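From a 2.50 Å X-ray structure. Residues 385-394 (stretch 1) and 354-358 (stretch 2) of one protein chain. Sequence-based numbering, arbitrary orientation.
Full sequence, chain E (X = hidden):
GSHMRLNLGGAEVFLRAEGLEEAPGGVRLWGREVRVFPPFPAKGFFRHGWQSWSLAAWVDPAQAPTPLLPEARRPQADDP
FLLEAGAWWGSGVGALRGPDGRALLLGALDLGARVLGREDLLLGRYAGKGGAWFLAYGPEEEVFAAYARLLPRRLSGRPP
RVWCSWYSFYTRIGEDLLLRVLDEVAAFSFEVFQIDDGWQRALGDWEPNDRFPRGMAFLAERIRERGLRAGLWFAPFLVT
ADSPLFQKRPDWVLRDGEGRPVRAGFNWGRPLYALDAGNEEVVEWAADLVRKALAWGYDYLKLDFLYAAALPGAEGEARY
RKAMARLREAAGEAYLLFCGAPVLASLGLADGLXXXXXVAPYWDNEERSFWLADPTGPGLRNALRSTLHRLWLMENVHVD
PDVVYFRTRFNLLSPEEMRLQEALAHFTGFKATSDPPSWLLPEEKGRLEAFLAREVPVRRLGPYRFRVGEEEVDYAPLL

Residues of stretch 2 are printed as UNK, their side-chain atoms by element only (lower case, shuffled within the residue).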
ATOM      1  N   ARG E 385      20.743  -4.906  33.942  1.00 23.55           N
ATOM      2  CA  ARG E 385      21.352  -4.146  32.849  1.00 28.21           C
ATOM      3  C   ARG E 385      21.173  -2.641  33.029  1.00 29.09           C
ATOM      4  O   ARG E 385      22.113  -1.870  32.814  1.00 31.91           O
ATOM      5  CB  ARG E 385      20.789  -4.579  31.497  1.00 24.95           C
ATOM      6  CG  ARG E 385      21.384  -3.771  30.332  1.00 30.59           C
ATOM      7  CD  ARG E 385      21.198  -4.467  28.979  1.00 36.57           C
ATOM      8  NE  ARG E 385      19.777  -4.593  28.731  1.00 38.99           N
ATOM      9  CZ  ARG E 385      19.111  -5.741  28.728  1.00 43.21           C
ATOM     10  NH1 ARG E 385      19.752  -6.895  28.910  1.00 46.66           N
ATOM     11  NH2 ARG E 385      17.796  -5.729  28.547  1.00 34.51           N
ATOM     12  N   SER E 386      19.970  -2.199  33.414  1.00 27.32           N
ATOM     13  CA  SER E 386      19.719  -0.765  33.536  1.00 26.50           C
ATOM     14  C   SER E 386      20.294  -0.201  34.828  1.00 27.04           C
ATOM     15  O   SER E 386      20.837   0.910  34.836  1.00 25.98           O
ATOM     16  CB  SER E 386      18.218  -0.481  33.445  1.00 22.85           C
ATOM     17  OG  SER E 386      17.773  -0.587  32.099  1.00 27.85           O
ATOM     18  N   THR E 387      20.168  -0.949  35.928  1.00 25.94           N
ATOM     19  CA  THR E 387      20.737  -0.529  37.204  1.00 22.21           C
ATOM     20  C   THR E 387      22.241  -0.309  37.094  1.00 27.56           C
ATOM     21  O   THR E 387      22.767   0.717  37.545  1.00 32.24           O
ATOM     22  CB  THR E 387      20.432  -1.582  38.263  1.00 24.24           C
ATOM     23  OG1 THR E 387      19.022  -1.654  38.462  1.00 18.35           O
ATOM     24  CG2 THR E 387      21.140  -1.259  39.583  1.00 28.94           C
ATOM     25  N   LEU E 388      22.952  -1.259  36.487  1.00 24.62           N
ATOM     26  CA  LEU E 388      24.396  -1.126  36.354  1.00 26.22           C
ATOM     27  C   LEU E 388      24.806   0.182  35.682  1.00 29.01           C
ATOM     28  O   LEU E 388      25.904   0.691  35.944  1.00 36.16           O
ATOM     29  CB  LEU E 388      24.962  -2.311  35.572  1.00 28.38           C
ATOM     30  CG  LEU E 388      25.190  -3.576  36.393  1.00 29.67           C
ATOM     31  CD1 LEU E 388      25.294  -4.805  35.504  1.00 29.20           C
ATOM     32  CD2 LEU E 388      26.426  -3.406  37.264  1.00 31.73           C
ATOM     33  N   HIS E 389      23.956   0.751  34.828  1.00 26.29           N
ATOM     34  CA  HIS E 389      24.314   1.979  34.125  1.00 23.02           C
ATOM     35  C   HIS E 389      23.743   3.218  34.787  1.00 26.44           C
ATOM     36  O   HIS E 389      23.817   4.308  34.213  1.00 25.19           O
ATOM     37  CB  HIS E 389      23.864   1.925  32.669  1.00 25.31           C
ATOM     38  CG  HIS E 389      24.518   0.840  31.882  1.00 28.21           C
ATOM     39  ND1 HIS E 389      24.084  -0.469  31.916  1.00 31.03           N
ATOM     40  CD2 HIS E 389      25.586   0.862  31.055  1.00 31.34           C
ATOM     41  CE1 HIS E 389      24.849  -1.205  31.132  1.00 34.14           C
ATOM     42  NE2 HIS E 389      25.768  -0.421  30.597  1.00 39.12           N
ATOM     43  N   ARG E 390      23.171   3.080  35.979  1.00 24.93           N
ATOM     44  CA  ARG E 390      22.648   4.223  36.705  1.00 26.82           C
ATOM     45  C   ARG E 390      23.239   4.344  38.104  1.00 28.32           C
ATOM     46  O   ARG E 390      22.709   5.110  38.923  1.00 25.58           O
ATOM     47  CB  ARG E 390      21.118   4.148  36.753  1.00 24.02           C
ATOM     48  CG  ARG E 390      20.475   4.515  35.429  1.00 22.22           C
ATOM     49  CD  ARG E 390      18.978   4.288  35.444  1.00 23.09           C
ATOM     50  NE  ARG E 390      18.311   4.967  34.338  1.00 24.46           N
ATOM     51  CZ  ARG E 390      17.173   4.549  33.797  1.00 26.52           C
ATOM     52  NH1 ARG E 390      16.586   3.456  34.275  1.00 24.85           N
ATOM     53  NH2 ARG E 390      16.614   5.218  32.792  1.00 24.06           N
ATOM     54  N   LEU E 391      24.329   3.622  38.398  1.00 28.12           N
ATOM     55  CA  LEU E 391      24.876   3.641  39.751  1.00 27.20           C
ATOM     56  C   LEU E 391      25.512   4.982  40.098  1.00 27.57           C
ATOM     57  O   LEU E 391      25.586   5.317  41.283  1.00 27.53           O
ATOM     58  CB  LEU E 391      25.875   2.505  39.932  1.00 29.11           C
ATOM     59  CG  LEU E 391      25.264   1.102  39.881  1.00 30.05           C
ATOM     60  CD1 LEU E 391      26.331   0.051  39.882  1.00 30.86           C
ATOM     61  CD2 LEU E 391      24.327   0.900  41.063  1.00 37.01           C
ATOM     62  N   TRP E 392      25.915   5.773  39.092  1.00 24.53           N
ATOM     63  CA  TRP E 392      26.432   7.118  39.328  1.00 24.93           C
ATOM     64  C   TRP E 392      25.427   8.009  40.044  1.00 27.18           C
ATOM     65  O   TRP E 392      25.816   9.036  40.600  1.00 33.14           O
ATOM     66  CB  TRP E 392      26.859   7.777  38.007  1.00 24.85           C
ATOM     67  CG  TRP E 392      25.866   7.632  36.894  1.00 25.26           C
ATOM     68  CD1 TRP E 392      25.677   6.542  36.102  1.00 25.19           C
ATOM     69  CD2 TRP E 392      24.916   8.617  36.449  1.00 27.70           C
ATOM     70  NE1 TRP E 392      24.661   6.775  35.201  1.00 27.75           N
ATOM     71  CE2 TRP E 392      24.184   8.045  35.390  1.00 27.11           C
ATOM     72  CE3 TRP E 392      24.614   9.921  36.846  1.00 24.84           C
ATOM     73  CZ2 TRP E 392      23.175   8.729  34.729  1.00 29.78           C
ATOM     74  CZ3 TRP E 392      23.623  10.595  36.195  1.00 28.55           C
ATOM     75  CH2 TRP E 392      22.905  10.002  35.146  1.00 32.43           C
ATOM     76  N   LEU E 393      24.152   7.646  40.062  1.00 27.29           N
ATOM     77  CA  LEU E 393      23.171   8.420  40.813  1.00 31.41           C
ATOM     78  C   LEU E 393      23.246   8.212  42.320  1.00 28.72           C
ATOM     79  O   LEU E 393      22.444   8.811  43.040  1.00 29.39           O
ATOM     80  CB  LEU E 393      21.759   8.091  40.335  1.00 24.27           C
ATOM     81  CG  LEU E 393      21.584   8.627  38.927  1.00 28.97           C
ATOM     82  CD1 LEU E 393      20.376   7.976  38.293  1.00 24.63           C
ATOM     83  CD2 LEU E 393      21.485  10.148  38.951  1.00 28.37           C
ATOM     84  N   MET E 394      24.159   7.367  42.813  1.00 29.84           N
ATOM     85  CA  MET E 394      24.308   7.185  44.252  1.00 29.61           C
ATOM     86  C   MET E 394      24.795   8.456  44.926  1.00 31.86           C
ATOM     87  O   MET E 394      24.720   8.567  46.150  1.00 33.20           O
ATOM     88  CB  MET E 394      25.274   6.037  44.540  1.00 28.93           C
ATOM     89  CG  MET E 394      24.652   4.658  44.385  1.00 27.24           C
ATOM     90  SD  MET E 394      25.940   3.427  44.542  1.00 38.05           S
ATOM     91  CE  MET E 394      26.365   3.604  46.289  1.00 29.95           C
ATOM     92  N   UNK E 354      14.058   3.752  42.129  1.00 22.45           N
ATOM     93  CA  UNK E 354      14.279   2.552  41.331  1.00 24.45           C
ATOM     94  C   UNK E 354      14.926   2.938  40.007  1.00 23.94           C
ATOM     95  O   UNK E 354      14.488   3.883  39.352  1.00 21.41           O
ATOM     96  c   UNK E 354      12.428   1.098  42.354  1.00 23.27           C
ATOM     97  c   UNK E 354      12.878  -0.363  42.413  1.00 23.81           C
ATOM     98  n   UNK E 354      11.629  -2.036  39.408  1.00 27.89           N
ATOM     99  n   UNK E 354      12.746  -0.957  41.097  1.00 23.88           N
ATOM    100  c   UNK E 354      11.653  -1.570  40.651  1.00 27.72           C
ATOM    101  c   UNK E 354      12.960   1.818  41.101  1.00 20.89           C
ATOM    102  n   UNK E 354      10.589  -1.731  41.436  1.00 27.97           N
ATOM    103  N   UNK E 355      15.992   2.225  39.631  1.00 22.57           N
ATOM    104  CA  UNK E 355      16.778   2.542  38.443  1.00 25.45           C
ATOM    105  C   UNK E 355      16.725   1.447  37.388  1.00 23.32           C
ATOM    106  O   UNK E 355      17.408   1.556  36.369  1.00 19.95           O
ATOM    107  c   UNK E 355      18.362   4.159  39.546  1.00 21.92           C
ATOM    108  c   UNK E 355      18.817   1.714  39.611  1.00 23.47           C
ATOM    109  c   UNK E 355      18.249   2.850  38.799  1.00 23.50           C
ATOM    110  N   UNK E 356      15.948   0.398  37.595  1.00 22.94           N
ATOM    111  CA  UNK E 356      15.794  -0.611  36.578  1.00 21.55           C
ATOM    112  C   UNK E 356      14.413  -1.237  36.541  1.00 25.47           C
ATOM    113  O   UNK E 356      13.580  -1.058  37.442  1.00 25.16           O
ATOM    114  N   UNK E 357      14.156  -1.994  35.472  1.00 24.34           N
ATOM    115  CA  UNK E 357      12.981  -2.870  35.436  1.00 19.28           C
ATOM    116  C   UNK E 357      12.838  -3.692  36.698  1.00 24.09           C
ATOM    117  O   UNK E 357      13.806  -3.922  37.432  1.00 23.11           O
ATOM    118  c   UNK E 357      14.184  -3.000  33.375  1.00 22.27           C
ATOM    119  c   UNK E 357      13.260  -3.775  34.232  1.00 22.80           C
ATOM    120  c   UNK E 357      15.034  -2.192  34.304  1.00 23.22           C
ATOM    121  N   UNK E 358      11.614  -4.124  36.963  1.00 25.29           N
ATOM    122  CA  UNK E 358      11.364  -5.069  38.037  1.00 24.56           C
ATOM    123  C   UNK E 358      12.277  -6.283  37.920  1.00 27.18           C
ATOM    124  O   UNK E 358      12.485  -6.833  36.831  1.00 27.16           O
ATOM    125  c   UNK E 358       9.914  -5.537  37.983  1.00 24.00           C
ATOM    126  o   UNK E 358       7.739  -4.790  38.366  1.00 30.68           O
ATOM    127  o   UNK E 358       9.394  -3.363  38.800  1.00 28.09           O
ATOM    128  c   UNK E 358       8.950  -4.483  38.412  1.00 27.17           C
TER

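Position 354 carries seven side-chain atoms: three carbons in a row, a nitrogen, then a carbon bearing two more nitrogens. That is a guanidinium on a three-carbon arm. Its CA-to-CB bond points away from stretch 1, and the side chain makes no contact with it. The residue is Arg 354, and its work lies within its own stretch: NH2 donates to the backbone O of position 356 at 2.9 Å, a bond that ties the end of the side chain to the backbone two residues on.

Position 355 has three side-chain carbons, one of them carrying the other two, so the side chain forks at CB. It points toward stretch 1, where its carbons touch Thr 387, Arg 390 and Leu 393, and no polar atom is present. This is Val 355, the residue most covered by the other stretch. Its CG2 lies 3.6 Å from Thr 387 OG1, its CG1 is 4.5 Å from Leu 393 CD1, and its CB is 3.7 Å from Arg 390 CD. A short, branched, apolar side chain fills this space between the helix and the 3-10 segment while leaving its own carbonyl accessible.

Position 356 has no side-chain atoms at all and is therefore Gly 356. The backbone passes close to the helix here, with the CA atoms of Gly 356 and Ser 386 5.0 Å apart. An ideally placed CB would point toward stretch 1 and come within 2.7 Å of Thr 387 OG1, a clash; the bare CA instead sits 4.0 Å from Ser 386 CB.

At position 357, three carbons close a ring onto the backbone N, and one ring carbon packs on Ser 386 CB, which identifies Pro 357. Its CA-to-CB bond points sideways to stretch 1, and its CD lies 3.7 Å from Ser 386 CB. With its nitrogen locked in the ring, the residue has no N-H to satisfy in this buried place, and its phi of -47° suits the ring.

Position 358 has two carbons, the second carrying two oxygens: a carboxylate on a short arm, hence Asp 358. It is out of reach of stretch 1. Its OD1 instead receives Arg 354 NH2 at 2.7 Å in a salt bridge, so the charged groups of this stretch pair with each other.

The contact combines close packing with one directed polar bond. Ser 386 and Thr 387 pack against the glycine and its neighbors, while Arg 390 reaches past the valine side chain. Its NH1 donates to Val 355 O at 2.9 Å and 162°, and the carbonyl lies at the guanidinium edge, near its plane, as good hydrogen-bond geometry requires.

Stretch 2, residues 354-358: RVGPD
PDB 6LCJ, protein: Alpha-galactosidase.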